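Local coordinates for extracellular solute-binding protein family 1 (Arthrobacter chlorophenolicus, PDB 4R2F) that binds sugars outside the membrane, here the disaccharide laminaribiose, and probably delivers them to an ABC-type importer, at residues A[61-66]-A[326-331]; A[160-165]-A[290-295]; A[190-195]-A[249-254]. All coordinates share one frame; numbering follows the deposited sequence.

Contact 1. Residues A[61-66]-A[326-331]; sequences EGFSGA and EEFVVY
An aromatic cluster of Phe63, Phe328 and Tyr331 joins the loop after helix 50-61 to helix 322-335. Phe63 is its middle member. The CA of Phe328 lies over one face of the Phe63 ring, 3.9 Å from the centroid of that ring, a CH-pi contact. The Phe328 ring presents its edge to the Phe63 ring, planes at 85°, in a T-shaped pair whose closest carbons are Phe63 CG and Phe328 CD1 at 3.7 Å. With CG anti to the backbone N (chi1 173°), the Phe63 ring is carried in against the helix, where CE1 comes 3.6 Å from Phe328 CA. In the solute-binding fold this ties a helix-to-strand loop, leading into strand 70-74, to a helix some 260 residues further on. Ala70 of that strand touches both phenylalanines. Phe63 CA lies 4.0 Å from the centroid of the Tyr331 ring, over its face, while the two rings themselves meet obliquely at 55°. The Tyr331 hydroxyl passes beside Gly62, OH to C 3.4 Å, and hydrogen-bonds to the carbonyl oxygen of Ile59. Glu327 sets its CB 3.9 Å from Phe63 CZ and turns its carboxylate to a salt bridge with Lys122.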
loop_
_atom_site.group_PDB
_atom_site.type_symbol
_atom_site.label_atom_id
_atom_site.label_comp_id
_atom_site.label_asym_id
_atom_site.label_seq_id
_atom_site.Cartn_x
_atom_site.Cartn_y
_atom_site.Cartn_z
ATOM N N GLU A 61 23.418 3.326 -6.101
ATOM C CA GLU A 61 24.702 3.986 -6.210
ATOM C C GLU A 61 25.709 3.114 -6.948
ATOM O O GLU A 61 26.751 3.601 -7.371
ATOM C CB GLU A 61 25.167 4.487 -4.834
ATOM C CG GLU A 61 24.176 5.546 -4.334
ATOM C CD GLU A 61 24.576 6.313 -3.080
ATOM O OE1 GLU A 61 24.014 7.422 -2.885
ATOM O OE2 GLU A 61 25.408 5.823 -2.285
ATOM N N GLY A 62 25.345 1.855 -7.186
ATOM C CA GLY A 62 26.125 0.950 -8.030
ATOM C C GLY A 62 25.950 1.155 -9.522
ATOM O O GLY A 62 26.731 0.644 -10.315
ATOM N N PHE A 63 24.926 1.906 -9.912
ATOM C CA PHE A 63 24.665 2.187 -11.319
ATOM C C PHE A 63 25.803 2.976 -11.952
ATOM O O PHE A 63 26.296 3.940 -11.370
ATOM C CB PHE A 63 23.380 2.994 -11.462
ATOM C CG PHE A 63 23.112 3.486 -12.849
ATOM C CD1 PHE A 63 22.778 2.599 -13.859
ATOM C CD2 PHE A 63 23.179 4.846 -13.149
ATOM C CE1 PHE A 63 22.524 3.060 -15.144
ATOM C CE2 PHE A 63 22.923 5.311 -14.429
ATOM C CZ PHE A 63 22.598 4.420 -15.428
ATOM N N SER A 64 26.319 2.448 -13.046
ATOM C CA SER A 64 27.358 3.104 -13.809
ATOM C C SER A 64 27.109 2.754 -15.253
ATOM O O SER A 64 27.902 2.075 -15.887
ATOM C CB SER A 64 28.723 2.599 -13.369
ATOM O OG SER A 64 28.809 1.207 -13.598
ATOM N N GLY A 65 25.993 3.215 -15.781
ATOM C CA GLY A 65 25.613 2.851 -17.121
ATOM C C GLY A 65 25.354 4.120 -17.868
ATOM O O GLY A 65 24.901 5.085 -17.283
ATOM N N ALA A 66 25.654 4.129 -19.153
ATOM C CA ALA A 66 25.466 5.320 -19.952
ATOM C C ALA A 66 26.487 6.361 -19.533
ATOM O O ALA A 66 26.291 7.553 -19.727
ATOM C CB ALA A 66 24.047 5.847 -19.791
ATOM N N GLU A 326 16.513 5.792 -18.426
ATOM C CA GLU A 326 16.068 4.499 -18.928
ATOM C C GLU A 326 17.037 3.400 -18.569
ATOM O O GLU A 326 16.628 2.341 -18.123
ATOM C CB GLU A 326 15.852 4.568 -20.437
ATOM C CG GLU A 326 14.587 5.329 -20.746
ATOM C CD GLU A 326 14.516 5.904 -22.138
ATOM O OE1 GLU A 326 15.480 5.805 -22.943
ATOM O OE2 GLU A 326 13.443 6.453 -22.423
ATOM N N GLU A 327 18.325 3.662 -18.735
ATOM C CA GLU A 327 19.341 2.705 -18.316
ATOM C C GLU A 327 19.280 2.431 -16.823
ATOM O O GLU A 327 19.389 1.275 -16.406
ATOM C CB GLU A 327 20.748 3.188 -18.689
ATOM C CG GLU A 327 21.084 3.095 -20.179
ATOM C CD GLU A 327 20.943 1.692 -20.774
ATOM O OE1 GLU A 327 21.461 0.710 -20.195
ATOM O OE2 GLU A 327 20.328 1.576 -21.853
ATOM N N PHE A 328 19.098 3.484 -16.020
ATOM C CA PHE A 328 19.026 3.310 -14.587
ATOM C C PHE A 328 17.872 2.392 -14.264
ATOM O O PHE A 328 18.032 1.473 -13.463
ATOM C CB PHE A 328 18.835 4.618 -13.797
ATOM C CG PHE A 328 18.654 4.378 -12.310
ATOM C CD1 PHE A 328 19.743 4.128 -11.494
ATOM C CD2 PHE A 328 17.388 4.331 -11.745
ATOM C CE1 PHE A 328 19.585 3.859 -10.152
ATOM C CE2 PHE A 328 17.213 4.064 -10.401
ATOM C CZ PHE A 328 18.321 3.819 -9.597
ATOM N N VAL A 329 16.706 2.662 -14.854
ATOM C CA VAL A 329 15.503 1.894 -14.499
ATOM C C VAL A 329 15.687 0.426 -14.873
ATOM O O VAL A 329 15.296 -0.441 -14.123
ATOM C CB VAL A 329 14.203 2.473 -15.103
ATOM C CG1 VAL A 329 13.026 1.505 -14.921
ATOM C CG2 VAL A 329 13.861 3.833 -14.500
ATOM N N VAL A 330 16.306 0.154 -16.017
ATOM C CA VAL A 330 16.516 -1.234 -16.443
ATOM C C VAL A 330 17.503 -1.929 -15.494
ATOM O O VAL A 330 17.301 -3.089 -15.061
ATOM C CB VAL A 330 16.997 -1.269 -17.907
ATOM C CG1 VAL A 330 17.396 -2.659 -18.347
ATOM C CG2 VAL A 330 15.907 -0.724 -18.814
ATOM N N TYR A 331 18.563 -1.216 -15.160
ATOM C CA TYR A 331 19.533 -1.702 -14.182
ATOM C C TYR A 331 18.849 -2.018 -12.851
ATOM O O TYR A 331 19.043 -3.093 -12.261
ATOM C CB TYR A 331 20.656 -0.654 -14.009
ATOM C CG TYR A 331 21.474 -0.838 -12.752
ATOM C CD1 TYR A 331 22.572 -1.711 -12.711
ATOM C CD2 TYR A 331 21.134 -0.155 -11.596
ATOM C CE1 TYR A 331 23.308 -1.874 -11.538
ATOM C CE2 TYR A 331 21.859 -0.305 -10.433
ATOM C CZ TYR A 331 22.939 -1.164 -10.398
ATOM O OH TYR A 331 23.616 -1.263 -9.206
#

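Contact 2. Residues A[160-165]-A[290-295]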
loop_
_atom_site.group_PDB
_atom_site.type_symbol
_atom_site.label_atom_id
_atom_site.label_comp_id
_atom_site.label_asym_id
_atom_site.label_seq_id
_atom_site.Cartn_x
_atom_site.Cartn_y
_atom_site.Cartn_z
ATOM N N TYR A 160 -2.373 -12.059 13.134
ATOM C CA TYR A 160 -2.728 -12.279 14.520
ATOM C C TYR A 160 -1.558 -12.810 15.302
ATOM O O TYR A 160 -0.598 -13.346 14.742
ATOM C CB TYR A 160 -3.929 -13.226 14.660
ATOM C CG TYR A 160 -3.683 -14.702 14.384
ATOM C CD1 TYR A 160 -3.503 -15.176 13.085
ATOM C CD2 TYR A 160 -3.725 -15.637 15.411
ATOM C CE1 TYR A 160 -3.306 -16.531 12.823
ATOM C CE2 TYR A 160 -3.537 -16.997 15.162
ATOM C CZ TYR A 160 -3.337 -17.450 13.866
ATOM O OH TYR A 160 -3.147 -18.796 13.626
ATOM N N ARG A 161 -1.641 -12.653 16.610
ATOM C CA ARG A 161 -0.643 -13.209 17.491
ATOM C C ARG A 161 -1.298 -14.373 18.238
ATOM O O ARG A 161 -2.235 -14.194 19.016
ATOM C CB ARG A 161 -0.109 -12.131 18.424
ATOM C CG ARG A 161 1.009 -12.590 19.333
ATOM C CD ARG A 161 1.501 -11.444 20.212
ATOM N NE ARG A 161 2.606 -10.640 19.649
ATOM C CZ ARG A 161 3.898 -11.001 19.619
ATOM N NH1 ARG A 161 4.823 -10.184 19.131
ATOM N NH2 ARG A 161 4.283 -12.183 20.058
ATOM N N LYS A 162 -0.808 -15.570 17.977
ATOM C CA LYS A 162 -1.407 -16.795 18.558
ATOM C C LYS A 162 -1.515 -16.769 20.084
ATOM O O LYS A 162 -2.546 -17.139 20.639
ATOM C CB LYS A 162 -0.606 -18.020 18.173
ATOM C CG LYS A 162 -0.440 -18.227 16.681
ATOM C CD LYS A 162 0.315 -19.518 16.377
ATOM C CE LYS A 162 1.668 -19.559 17.060
ATOM N NZ LYS A 162 2.631 -20.324 16.244
ATOM N N SER A 163 -0.469 -16.299 20.758
ATOM C CA SER A 163 -0.463 -16.293 22.228
ATOM C C SER A 163 -1.600 -15.454 22.787
ATOM O O SER A 163 -2.154 -15.764 23.829
ATOM C CB SER A 163 0.884 -15.792 22.765
ATOM O OG SER A 163 1.218 -14.512 22.228
ATOM N N LEU A 164 -1.975 -14.395 22.085
ATOM C CA LEU A 164 -2.985 -13.494 22.615
ATOM C C LEU A 164 -4.383 -13.998 22.377
ATOM O O LEU A 164 -5.302 -13.689 23.145
ATOM C CB LEU A 164 -2.819 -12.082 22.016
ATOM C CG LEU A 164 -1.552 -11.385 22.509
ATOM C CD1 LEU A 164 -1.387 -10.008 21.892
ATOM C CD2 LEU A 164 -1.575 -11.276 24.028
ATOM N N PHE A 165 -4.556 -14.760 21.307
ATOM C CA PHE A 165 -5.833 -15.411 21.055
ATOM C C PHE A 165 -6.015 -16.551 22.052
ATOM O O PHE A 165 -7.102 -16.755 22.562
ATOM C CB PHE A 165 -5.931 -15.889 19.606
ATOM C CG PHE A 165 -6.445 -14.828 18.686
ATOM C CD1 PHE A 165 -5.632 -13.747 18.325
ATOM C CD2 PHE A 165 -7.766 -14.849 18.260
ATOM C CE1 PHE A 165 -6.126 -12.739 17.517
ATOM C CE2 PHE A 165 -8.262 -13.837 17.460
ATOM C CZ PHE A 165 -7.444 -12.791 17.077
ATOM N N ASP A 290 5.170 -16.271 16.564
ATOM C CA ASP A 290 3.896 -16.011 17.240
ATOM C C ASP A 290 2.983 -15.142 16.372
ATOM O O ASP A 290 1.764 -15.264 16.455
ATOM C CB ASP A 290 4.120 -15.370 18.612
ATOM C CG ASP A 290 2.918 -15.467 19.514
ATOM O OD1 ASP A 290 2.110 -16.404 19.397
ATOM O OD2 ASP A 290 2.759 -14.591 20.377
ATOM N N ILE A 291 3.570 -14.304 15.516
ATOM C CA ILE A 291 2.796 -13.420 14.627
ATOM C C ILE A 291 2.618 -14.102 13.285
ATOM O O ILE A 291 3.605 -14.386 12.598
ATOM C CB ILE A 291 3.493 -12.075 14.379
ATOM C CG1 ILE A 291 3.631 -11.294 15.694
ATOM C CG2 ILE A 291 2.698 -11.274 13.355
ATOM C CD1 ILE A 291 4.568 -10.108 15.585
ATOM N N VAL A 292 1.357 -14.319 12.912
ATOM C CA VAL A 292 0.973 -15.182 11.801
ATOM C C VAL A 292 -0.125 -14.558 10.931
ATOM O O VAL A 292 -0.994 -13.817 11.421
ATOM C CB VAL A 292 0.473 -16.541 12.373
ATOM C CG1 VAL A 292 -0.160 -17.415 11.304
ATOM C CG2 VAL A 292 1.628 -17.261 13.060
ATOM N N VAL A 293 -0.096 -14.869 9.642
ATOM C CA VAL A 293 -1.163 -14.386 8.716
ATOM C C VAL A 293 -2.483 -15.059 9.032
ATOM O O VAL A 293 -2.533 -16.277 9.226
ATOM C CB VAL A 293 -0.765 -14.609 7.242
ATOM C CG1 VAL A 293 -1.919 -14.292 6.293
ATOM C CG2 VAL A 293 0.431 -13.736 6.902
ATOM N N ALA A 294 -3.538 -14.252 9.129
ATOM C CA ALA A 294 -4.899 -14.759 9.343
ATOM C C ALA A 294 -5.630 -14.846 8.000
ATOM O O ALA A 294 -5.310 -14.111 7.067
ATOM C CB ALA A 294 -5.664 -13.843 10.308
ATOM N N SER A 295 -6.632 -15.719 7.908
ATOM C CA SER A 295 -7.410 -15.817 6.663
ATOM C C SER A 295 -8.283 -14.582 6.477
ATOM O O SER A 295 -8.727 -13.985 7.460
ATOM C CB SER A 295 -8.285 -17.073 6.666
ATOM O OG SER A 295 -7.467 -18.247 6.616
#
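Arg161 reaches across to Asp290 and Ile291 where strand 145-161 pairs antiparallel with strand 291-294, just before helix 162-168. Tyr160 and Val292 form the hydrogen-bonded pair: Tyr160 N to Val292 O and Val292 N to Tyr160 O are both 2.8 Å. Arg161 and Ile291 form the next, non-hydrogen-bonded one. From CB, 4.1 Å from Asp290 O, the arginine chain runs with CG anti to the backbone N (chi1 -176°) and bends at chi3. CZ then lies 3.9 Å from Ile291 CG1, which sits over one face of the guanidinium. NH1 meets Ile291 CD1 and also forms a salt bridge with Asp286, while NH2 makes one with Asp290 OD2, though the position of that oxygen is doubtful. The guanidinium and carboxylate planes stand 63° apart. A leucine in place of Arg161 would probably leave Asp286 and Asp290 without their shared cation and Ile291 without the flat group against its side chain. Asp290 also meets the start of the helix: its O accepts from Lys162 N at 3.0 Å. On the other sheet face, Tyr160 CE1 packs 3.6 Å from Val292 CG1. Ser163 N meets the syn lone pair of Asp290 OD1 at 2.9 Å.

Contact 3. Residues A[190-195]-A[249-254]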
loop_
_atom_site.group_PDB
_atom_site.type_symbol
_atom_site.label_atom_id
_atom_site.label_comp_id
_atom_site.label_asym_id
_atom_site.label_seq_id
_atom_site.Cartn_x
_atom_site.Cartn_y
_atom_site.Cartn_z
ATOM N N GLY A 190 -6.588 -7.166 27.950
ATOM C CA GLY A 190 -5.630 -6.065 27.780
ATOM C C GLY A 190 -4.963 -5.934 26.415
ATOM O O GLY A 190 -3.977 -5.214 26.264
ATOM N N ALA A 191 -5.500 -6.607 25.409
ATOM C CA ALA A 191 -4.907 -6.557 24.072
ATOM C C ALA A 191 -5.699 -5.619 23.159
ATOM O O ALA A 191 -6.821 -5.208 23.474
ATOM C CB ALA A 191 -4.859 -7.954 23.474
ATOM N N VAL A 192 -5.103 -5.277 22.026
ATOM C CA VAL A 192 -5.809 -4.514 21.008
ATOM C C VAL A 192 -6.361 -5.466 19.980
ATOM O O VAL A 192 -5.625 -6.159 19.281
ATOM C CB VAL A 192 -4.910 -3.457 20.361
ATOM C CG1 VAL A 192 -5.610 -2.810 19.170
ATOM C CG2 VAL A 192 -4.549 -2.413 21.404
ATOM N N GLY A 193 -7.675 -5.483 19.884
ATOM C CA GLY A 193 -8.365 -6.409 18.993
ATOM C C GLY A 193 -8.328 -6.062 17.521
ATOM O O GLY A 193 -8.619 -6.907 16.695
ATOM N N PHE A 194 -7.996 -4.815 17.185
ATOM C CA PHE A 194 -7.858 -4.427 15.795
ATOM C C PHE A 194 -6.902 -3.244 15.714
ATOM O O PHE A 194 -7.307 -2.061 15.793
ATOM C CB PHE A 194 -9.229 -4.113 15.189
ATOM C CG PHE A 194 -9.293 -4.263 13.697
ATOM C CD1 PHE A 194 -9.211 -5.511 13.107
ATOM C CD2 PHE A 194 -9.493 -3.170 12.892
ATOM C CE1 PHE A 194 -9.285 -5.657 11.739
ATOM C CE2 PHE A 194 -9.583 -3.310 11.527
ATOM C CZ PHE A 194 -9.466 -4.555 10.946
ATOM N N ALA A 195 -5.628 -3.576 15.540
ATOM C CA ALA A 195 -4.562 -2.609 15.601
ATOM C C ALA A 195 -4.498 -1.885 14.285
ATOM O O ALA A 195 -4.516 -2.507 13.212
ATOM C CB ALA A 195 -3.237 -3.291 15.890
ATOM N N VAL A 249 -12.254 -1.979 20.683
ATOM C CA VAL A 249 -11.530 -3.016 19.914
ATOM C C VAL A 249 -10.433 -2.345 19.087
ATOM O O VAL A 249 -9.309 -2.847 18.968
ATOM C CB VAL A 249 -12.513 -3.795 19.019
ATOM C CG1 VAL A 249 -11.788 -4.718 18.041
ATOM C CG2 VAL A 249 -13.485 -4.571 19.905
ATOM N N ILE A 250 -10.786 -1.209 18.502
ATOM C CA ILE A 250 -9.791 -0.269 18.039
ATOM C C ILE A 250 -9.381 0.556 19.250
ATOM O O ILE A 250 -10.232 1.027 20.014
ATOM C CB ILE A 250 -10.339 0.605 16.882
ATOM C CG1 ILE A 250 -10.484 -0.268 15.617
ATOM C CG2 ILE A 250 -9.436 1.792 16.626
ATOM C CD1 ILE A 250 -11.123 0.422 14.417
ATOM N N ASP A 251 -8.072 0.715 19.396
ATOM C CA ASP A 251 -7.435 1.431 20.504
ATOM C C ASP A 251 -7.855 2.886 20.377
ATOM O O ASP A 251 -7.791 3.461 19.273
ATOM C CB ASP A 251 -5.915 1.262 20.351
ATOM C CG ASP A 251 -5.081 1.939 21.446
ATOM O OD1 ASP A 251 -5.469 2.952 22.072
ATOM O OD2 ASP A 251 -3.944 1.453 21.632
ATOM N N PRO A 252 -8.324 3.495 21.483
ATOM C CA PRO A 252 -8.780 4.875 21.374
ATOM C C PRO A 252 -7.682 5.854 20.936
ATOM O O PRO A 252 -8.004 6.921 20.393
ATOM C CB PRO A 252 -9.271 5.201 22.800
ATOM C CG PRO A 252 -8.513 4.261 23.670
ATOM C CD PRO A 252 -8.445 2.991 22.863
ATOM N N ALA A 253 -6.406 5.512 21.147
ATOM C CA ALA A 253 -5.316 6.374 20.647
ATOM C C ALA A 253 -4.826 5.986 19.251
ATOM O O ALA A 253 -3.878 6.582 18.774
ATOM C CB ALA A 253 -4.145 6.366 21.600
ATOM N N ALA A 254 -5.446 4.998 18.602
ATOM C CA ALA A 254 -4.988 4.569 17.242
ATOM C C ALA A 254 -4.842 5.740 16.249
ATOM O O ALA A 254 -3.970 5.738 15.397
ATOM C CB ALA A 254 -5.928 3.526 16.661
HETATM O O HOH W 1 -6.317 0.165 17.147
#
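Val249, Phe194 and Val192 bury the most surface in this contact, where the loop after helix 176-188 meets the loop after helix 232-246, and the carbonyl oxygen of Val249 is approached by both of the others. Phe194 N donates to Val249 O over 3.0 Å, but the angle at the hydrogen is just 129°, so the bond is weak. Val192 CG1 approaches the same oxygen to 3.7 Å, adding an apolar neighbour to the polar one. The side chain of Val249 lies along segment 190-195: its CG1, anti to the backbone N (chi1 171°), touches the C of Gly193 at 3.7 Å and the CB of Phe194. Gly193 thus packs closely against that methyl group. Phe194 starts toward the partner loop but then turns its ring away. Contact is therefore made mainly by its CB, with Ile250 CG1 4.1 Å from it and near the ring plane at the edge. These two side chains run side by side in the same direction, and Leu244 of helix 232-246 touches both. The second methyl of Val192, CG2, lies against Asp251, whose OD2 is hydrogen-bonded to Tyr257 and Gln265. A water bridges the loops, donating to Phe194 O (2.8 Å) and accepting from Asp251 N (2.9 Å). Beyond it the chain reverses: Asp251 OD1 takes the N-H of Ala253 from above the carboxylate plane, an Asx turn combined with a type I beta turn from Asp251 to Ala254, on the way to helix 259-267.

In the fold
Contacts 2 and 3 are neighbours, with centres 15 Å apart and nearest atoms about 4 Å apart, whereas contact 1 stands 42 and 45 Å from them, between centres. Contacts 1 and 3 lie on opposite sides of the chain's centre. Contact 3 is the buried one; contacts 1 and 2 are partly buried. Chemistry follows the elements joined: loop to helix through aromatic rings with no hydrogen bond across in contact 1, strand pairing with charged side chains in contact 2, and two loops linked by a weak bond and a water in contact 3. Ala272 and Tyr273 connect the latter two, meeting residues of both 160-165 and 190-195.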